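Local coordinates for protein cellulase CEL9M (Clostridium cellulolyticum, PDB 1IA6) that probably hydrolyses internal beta-1,4-glucosidic linkages of cellulose and related beta-glucans, and carries zinc, calcium and nickel ions in its family 9 catalytic module, at residues G47-G52 against F105-P110; G52-A57 against L98-D103. All coordinates share one frame; numbering follows the deposited sequence.

Contact 1. Residues G47-G52 against F105-P110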
loop_
_atom_site.group_PDB
_atom_site.type_symbol
_atom_site.label_atom_id
_atom_site.label_comp_id
_atom_site.label_asym_id
_atom_site.label_seq_id
_atom_site.Cartn_x
_atom_site.Cartn_y
_atom_site.Cartn_z
ATOM N N GLY A 47 -3.465 -7.081 27.012
ATOM C CA GLY A 47 -3.590 -5.882 27.824
ATOM C C GLY A 47 -3.131 -4.591 27.171
ATOM O O GLY A 47 -2.673 -3.672 27.850
ATOM N N VAL A 48 -3.253 -4.513 25.849
ATOM C CA VAL A 48 -2.859 -3.316 25.117
ATOM C C VAL A 48 -3.962 -2.975 24.123
ATOM O O VAL A 48 -4.484 -3.860 23.448
ATOM C CB VAL A 48 -1.544 -3.535 24.336
ATOM C CG1 VAL A 48 -1.180 -2.275 23.567
ATOM C CG2 VAL A 48 -0.422 -3.914 25.292
ATOM N N ASP A 49 -4.331 -1.702 24.039
ATOM C CA ASP A 49 -5.370 -1.309 23.095
ATOM C C ASP A 49 -4.776 -1.364 21.691
ATOM O O ASP A 49 -3.940 -0.533 21.335
ATOM C CB ASP A 49 -5.875 0.105 23.400
ATOM C CG ASP A 49 -6.936 0.571 22.414
ATOM O OD1 ASP A 49 -7.389 -0.245 21.586
ATOM O OD2 ASP A 49 -7.324 1.755 22.469
ATOM N N LEU A 50 -5.189 -2.358 20.909
ATOM C CA LEU A 50 -4.691 -2.511 19.545
ATOM C C LEU A 50 -5.792 -2.320 18.514
ATOM O O LEU A 50 -5.717 -2.861 17.408
ATOM C CB LEU A 50 -4.049 -3.889 19.357
ATOM C CG LEU A 50 -2.772 -4.164 20.155
ATOM C CD1 LEU A 50 -2.286 -5.589 19.884
ATOM C CD2 LEU A 50 -1.708 -3.149 19.768
ATOM N N THR A 51 -6.818 -1.556 18.878
ATOM C CA THR A 51 -7.920 -1.297 17.960
ATOM C C THR A 51 -7.502 -0.250 16.935
ATOM O O THR A 51 -6.580 0.534 17.172
ATOM C CB THR A 51 -9.174 -0.793 18.703
ATOM O OG1 THR A 51 -8.865 0.421 19.403
ATOM C CG2 THR A 51 -9.658 -1.842 19.696
ATOM N N GLY A 52 -8.184 -0.243 15.794
ATOM C CA GLY A 52 -7.871 0.712 14.749
ATOM C C GLY A 52 -7.166 0.034 13.592
ATOM O O GLY A 52 -7.171 -1.194 13.487
ATOM N N PHE A 105 -0.318 2.549 14.514
ATOM C CA PHE A 105 1.087 2.208 14.710
ATOM C C PHE A 105 1.594 2.689 16.072
ATOM O O PHE A 105 2.342 1.980 16.750
ATOM C CB PHE A 105 1.960 2.819 13.608
ATOM C CG PHE A 105 1.613 2.350 12.225
ATOM C CD1 PHE A 105 1.128 1.060 12.006
ATOM C CD2 PHE A 105 1.781 3.192 11.136
ATOM C CE1 PHE A 105 0.815 0.621 10.717
ATOM C CE2 PHE A 105 1.471 2.766 9.844
ATOM C CZ PHE A 105 0.987 1.479 9.635
ATOM N N LEU A 106 1.188 3.893 16.465
ATOM C CA LEU A 106 1.615 4.449 17.745
ATOM C C LEU A 106 1.073 3.635 18.919
ATOM O O LEU A 106 1.796 3.375 19.878
ATOM C CB LEU A 106 1.176 5.913 17.863
ATOM C CG LEU A 106 1.907 6.904 16.946
ATOM C CD1 LEU A 106 1.304 8.296 17.096
ATOM C CD2 LEU A 106 3.389 6.922 17.292
ATOM N N LYS A 107 -0.190 3.229 18.839
ATOM C CA LYS A 107 -0.799 2.430 19.900
ATOM C C LYS A 107 -0.140 1.052 19.993
ATOM O O LYS A 107 -0.060 0.459 21.072
ATOM C CB LYS A 107 -2.302 2.273 19.639
ATOM C CG LYS A 107 -3.065 3.587 19.754
ATOM C CD LYS A 107 -4.480 3.488 19.203
ATOM C CE LYS A 107 -5.340 2.526 20.001
ATOM N NZ LYS A 107 -6.737 2.513 19.479
ATOM N N SER A 108 0.345 0.556 18.861
ATOM C CA SER A 108 0.991 -0.751 18.804
ATOM C C SER A 108 2.440 -0.732 19.298
ATOM O O SER A 108 3.099 -1.766 19.311
ATOM C CB SER A 108 0.956 -1.292 17.369
ATOM O OG SER A 108 -0.376 -1.403 16.890
ATOM N N HIS A 109 2.924 0.441 19.698
ATOM C CA HIS A 109 4.295 0.613 20.189
ATOM C C HIS A 109 4.206 1.134 21.630
ATOM O O HIS A 109 4.472 2.310 21.893
ATOM C CB HIS A 109 5.023 1.622 19.287
ATOM C CG HIS A 109 6.484 1.784 19.585
ATOM N ND1 HIS A 109 7.349 0.716 19.683
ATOM C CD2 HIS A 109 7.240 2.897 19.752
ATOM C CE1 HIS A 109 8.576 1.161 19.898
ATOM N NE2 HIS A 109 8.536 2.481 19.943
ATOM N N PRO A 110 3.819 0.260 22.579
ATOM C CA PRO A 110 3.668 0.589 24.004
ATOM C C PRO A 110 4.920 1.102 24.718
ATOM O O PRO A 110 4.823 1.928 25.625
ATOM C CB PRO A 110 3.142 -0.716 24.603
ATOM C CG PRO A 110 3.761 -1.752 23.731
ATOM C CD PRO A 110 3.557 -1.173 22.353
HETATM O O HOH W 1 -2.382 1.153 23.067
#
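Lys-107, at the end of helix 91-107, reaches to the loop 47-52 and sets its ammonium group among oxygens of Asp-49 and Thr-51. A bend at chi3 (65°) in an otherwise extended chain carries NZ to them. NZ donates to Thr-51 OG1 at 3.0 Å and to Thr-51 O, also at 3.0 Å, approaching this carbonyl from 49° above its plane. NZ also forms a salt bridge with Asp-49 OD2 at 3.1 Å, though as a hydrogen bond this pair is weak. The other carboxylate oxygen is used within the loop: Asp-49 OD1 takes the hydroxyl proton of Thr-51 OG1 through its syn lone pair, at 2.7 Å, and also accepts from Thr-51 N in a nearly straight bond (165°). This second bond closes an Asx turn. The Lys-107 carbonyl faces the loop too. A water donates to Lys-107 O at 3.1 Å and to Asp-49 O at 2.9 Å, while Val-48 CG1, anti to its backbone N, comes to 3.9 Å from the same Lys-107 O. At Ser-108 no polar bond crosses to Leu-50; the Leu-50 CD2 methyl packs 3.6 Å from Ser-108 OG, a hydroxyl whose hydrogen bond goes to Tyr-104 O, one turn earlier on helix 91-107. Tyr-116 of strand 115-119 packs against both Val-48 and Leu-50. The example illustrates how one lysine can tie a loop without regular structure to a helix end: Thr-51 OG1 both accepts and donates, so that the ammonium and carboxylate are joined through it as well as directly, and the charges probably offset each other.

Contact 2. Residues G52-A57 against L98-D103; sequences GGYHDA and LKYFTD. With ZN (zinc ion), chain C.
Tyr-100 O is joined to Gly-53 N by a single water, which donates to the helix carbonyl at 2.7 Å and accepts from the loop amide at 3.2 Å. The same water lies over the centre of the Tyr-100 ring, so this aromatic face helps to enclose it. At the rim of that ring, Gly-53 O sits in the ring plane, 3.2 Å from Tyr-100 CE2, an approach in which the slightly positive C-H edge probably attracts the carbonyl oxygen. With CG anti to the backbone N (chi1 -153°), the Tyr-100 ring swings out from the helix alongside Gly-52 and Gly-53, and its hydroxyl goes on to bond Cys-22 O. Helix 91-107, which supplies these groups, is one of the helices of the (alpha/alpha)6 barrel characteristic of family 9 glycoside hydrolases, and the loop packs here against its flank. The loop's contribution is Tyr-54, the centre of an aromatic cluster. Tyr-100 points its edge at one face of the Tyr-54 ring in a T-shaped pair, with the planes at 74°. On the other side of the Tyr-54 plane lies Phe-101, tilted by 33°; Tyr-54 CE1 stands over the centre of the Phe-101 face, reaching 3.4 Å from Phe-101 CD2. Tyr-54 OH touches Tyr-100 CB at 3.4 Å and donates to Gln-97 O, one turn earlier on the helix, which satisfies the buried hydroxyl. Directly after Tyr-54, the chain turns to the metal: His-55 NE2 binds zinc at 2.1 Å, with Cys-22, Cys-38 and His-39 completing the site.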
loop_
_atom_site.group_PDB
_atom_site.type_symbol
_atom_site.label_atom_id
_atom_site.label_comp_id
_atom_site.label_asym_id
_atom_site.label_seq_id
_atom_site.Cartn_x
_atom_site.Cartn_y
_atom_site.Cartn_z
ATOM N N GLY A 52 -8.184 -0.243 15.794
ATOM C CA GLY A 52 -7.871 0.712 14.749
ATOM C C GLY A 52 -7.166 0.034 13.592
ATOM O O GLY A 52 -7.171 -1.194 13.487
ATOM N N GLY A 53 -6.551 0.826 12.723
ATOM C CA GLY A 53 -5.865 0.241 11.589
ATOM C C GLY A 53 -6.854 -0.221 10.539
ATOM O O GLY A 53 -8.034 0.139 10.585
ATOM N N TYR A 54 -6.384 -1.037 9.602
ATOM C CA TYR A 54 -7.235 -1.505 8.516
ATOM C C TYR A 54 -7.225 -3.005 8.280
ATOM O O TYR A 54 -6.210 -3.674 8.483
ATOM C CB TYR A 54 -6.811 -0.851 7.197
ATOM C CG TYR A 54 -6.937 0.652 7.129
ATOM C CD1 TYR A 54 -5.992 1.483 7.731
ATOM C CD2 TYR A 54 -7.966 1.245 6.399
ATOM C CE1 TYR A 54 -6.067 2.871 7.595
ATOM C CE2 TYR A 54 -8.050 2.622 6.261
ATOM C CZ TYR A 54 -7.097 3.429 6.856
ATOM O OH TYR A 54 -7.163 4.791 6.680
ATOM N N HIS A 55 -8.366 -3.525 7.833
ATOM C CA HIS A 55 -8.472 -4.935 7.473
ATOM C C HIS A 55 -7.568 -5.011 6.245
ATOM O O HIS A 55 -7.550 -4.082 5.434
ATOM C CB HIS A 55 -9.905 -5.274 7.070
ATOM C CG HIS A 55 -10.900 -5.080 8.169
ATOM N ND1 HIS A 55 -12.203 -4.691 7.932
ATOM C CD2 HIS A 55 -10.789 -5.231 9.508
ATOM C CE1 HIS A 55 -12.849 -4.609 9.080
ATOM N NE2 HIS A 55 -12.015 -4.933 10.052
ATOM N N ASP A 56 -6.846 -6.112 6.091
ATOM C CA ASP A 56 -5.916 -6.249 4.976
ATOM C C ASP A 56 -6.474 -6.254 3.555
ATOM O O ASP A 56 -6.028 -5.482 2.707
ATOM C CB ASP A 56 -5.060 -7.506 5.158
ATOM C CG ASP A 56 -3.965 -7.609 4.114
ATOM O OD1 ASP A 56 -3.070 -6.745 4.122
ATOM O OD2 ASP A 56 -4.003 -8.543 3.280
ATOM N N ALA A 57 -7.433 -7.129 3.276
ATOM C CA ALA A 57 -7.963 -7.214 1.922
ATOM C C ALA A 57 -9.467 -7.437 1.935
ATOM O O ALA A 57 -10.232 -6.518 2.223
ATOM C CB ALA A 57 -7.261 -8.352 1.176
ATOM N N LEU A 98 -4.414 8.514 6.303
ATOM C CA LEU A 98 -3.065 8.331 6.824
ATOM C C LEU A 98 -3.021 8.348 8.349
ATOM O O LEU A 98 -2.365 7.510 8.966
ATOM C CB LEU A 98 -2.132 9.408 6.260
ATOM C CG LEU A 98 -1.816 9.232 4.771
ATOM C CD1 LEU A 98 -1.203 10.500 4.205
ATOM C CD2 LEU A 98 -0.872 8.054 4.600
ATOM N N LYS A 99 -3.728 9.288 8.965
ATOM C CA LYS A 99 -3.714 9.357 10.419
ATOM C C LYS A 99 -4.357 8.120 11.035
ATOM O O LYS A 99 -4.001 7.718 12.146
ATOM C CB LYS A 99 -4.416 10.619 10.922
ATOM C CG LYS A 99 -4.114 10.903 12.396
ATOM C CD LYS A 99 -4.649 12.251 12.845
ATOM C CE LYS A 99 -4.169 12.599 14.253
ATOM N NZ LYS A 99 -4.587 11.575 15.249
ATOM N N TYR A 100 -5.295 7.505 10.319
ATOM C CA TYR A 100 -5.933 6.307 10.847
ATOM C C TYR A 100 -4.876 5.203 10.924
ATOM O O TYR A 100 -4.918 4.351 11.817
ATOM C CB TYR A 100 -7.095 5.862 9.958
ATOM C CG TYR A 100 -8.152 5.085 10.718
ATOM C CD1 TYR A 100 -9.073 5.744 11.532
ATOM C CD2 TYR A 100 -8.213 3.696 10.645
ATOM C CE1 TYR A 100 -10.033 5.038 12.258
ATOM C CE2 TYR A 100 -9.171 2.975 11.369
ATOM C CZ TYR A 100 -10.075 3.653 12.173
ATOM O OH TYR A 100 -11.012 2.949 12.904
ATOM N N PHE A 101 -3.928 5.220 9.987
ATOM C CA PHE A 101 -2.836 4.241 9.982
ATOM C C PHE A 101 -1.871 4.549 11.127
ATOM O O PHE A 101 -1.561 3.689 11.948
ATOM C CB PHE A 101 -2.007 4.312 8.689
ATOM C CG PHE A 101 -2.511 3.448 7.565
ATOM C CD1 PHE A 101 -2.379 2.063 7.616
ATOM C CD2 PHE A 101 -3.058 4.027 6.425
ATOM C CE1 PHE A 101 -2.779 1.268 6.543
ATOM C CE2 PHE A 101 -3.460 3.243 5.347
ATOM C CZ PHE A 101 -3.320 1.861 5.406
ATOM N N THR A 102 -1.382 5.785 11.171
ATOM C CA THR A 102 -0.401 6.140 12.188
ATOM C C THR A 102 -0.894 6.060 13.627
ATOM O O THR A 102 -0.123 5.699 14.512
ATOM C CB THR A 102 0.232 7.528 11.900
ATOM O OG1 THR A 102 -0.776 8.541 11.892
ATOM C CG2 THR A 102 0.927 7.507 10.545
ATOM N N ASP A 103 -2.166 6.370 13.871
ATOM C CA ASP A 103 -2.695 6.274 15.233
ATOM C C ASP A 103 -2.553 4.829 15.704
ATOM O O ASP A 103 -2.248 4.561 16.870
ATOM C CB ASP A 103 -4.178 6.657 15.281
ATOM C CG ASP A 103 -4.402 8.157 15.299
ATOM O OD1 ASP A 103 -3.427 8.913 15.487
ATOM O OD2 ASP A 103 -5.567 8.576 15.138
HETATM ZN ZN ZN C . -12.365 -4.632 12.096
HETATM O O HOH W 2 -6.647 3.771 13.848
#

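Overall arrangement
Both contacts bind one continuous loop, from residue 47 to residue 57, to helix 91-107, and they share Gly-52; along the chain, contact 2 falls inside the span closed by contact 1. Their centres are about 11 Å apart, contact 1 about 20 Å from the centre of the chain and contact 2 about 11 Å. The chemistry differs in keeping with this depth. Contact 1 relies on charge at the partly buried helix end, buried contact 2 on aromatic packing; each has one bridging water, but direct polar bonds between the segments occur in contact 1 alone. Contact 2 also includes a zinc ligand, while in contact 1 the Thr-51 side chain lies about 8 Å from the ion.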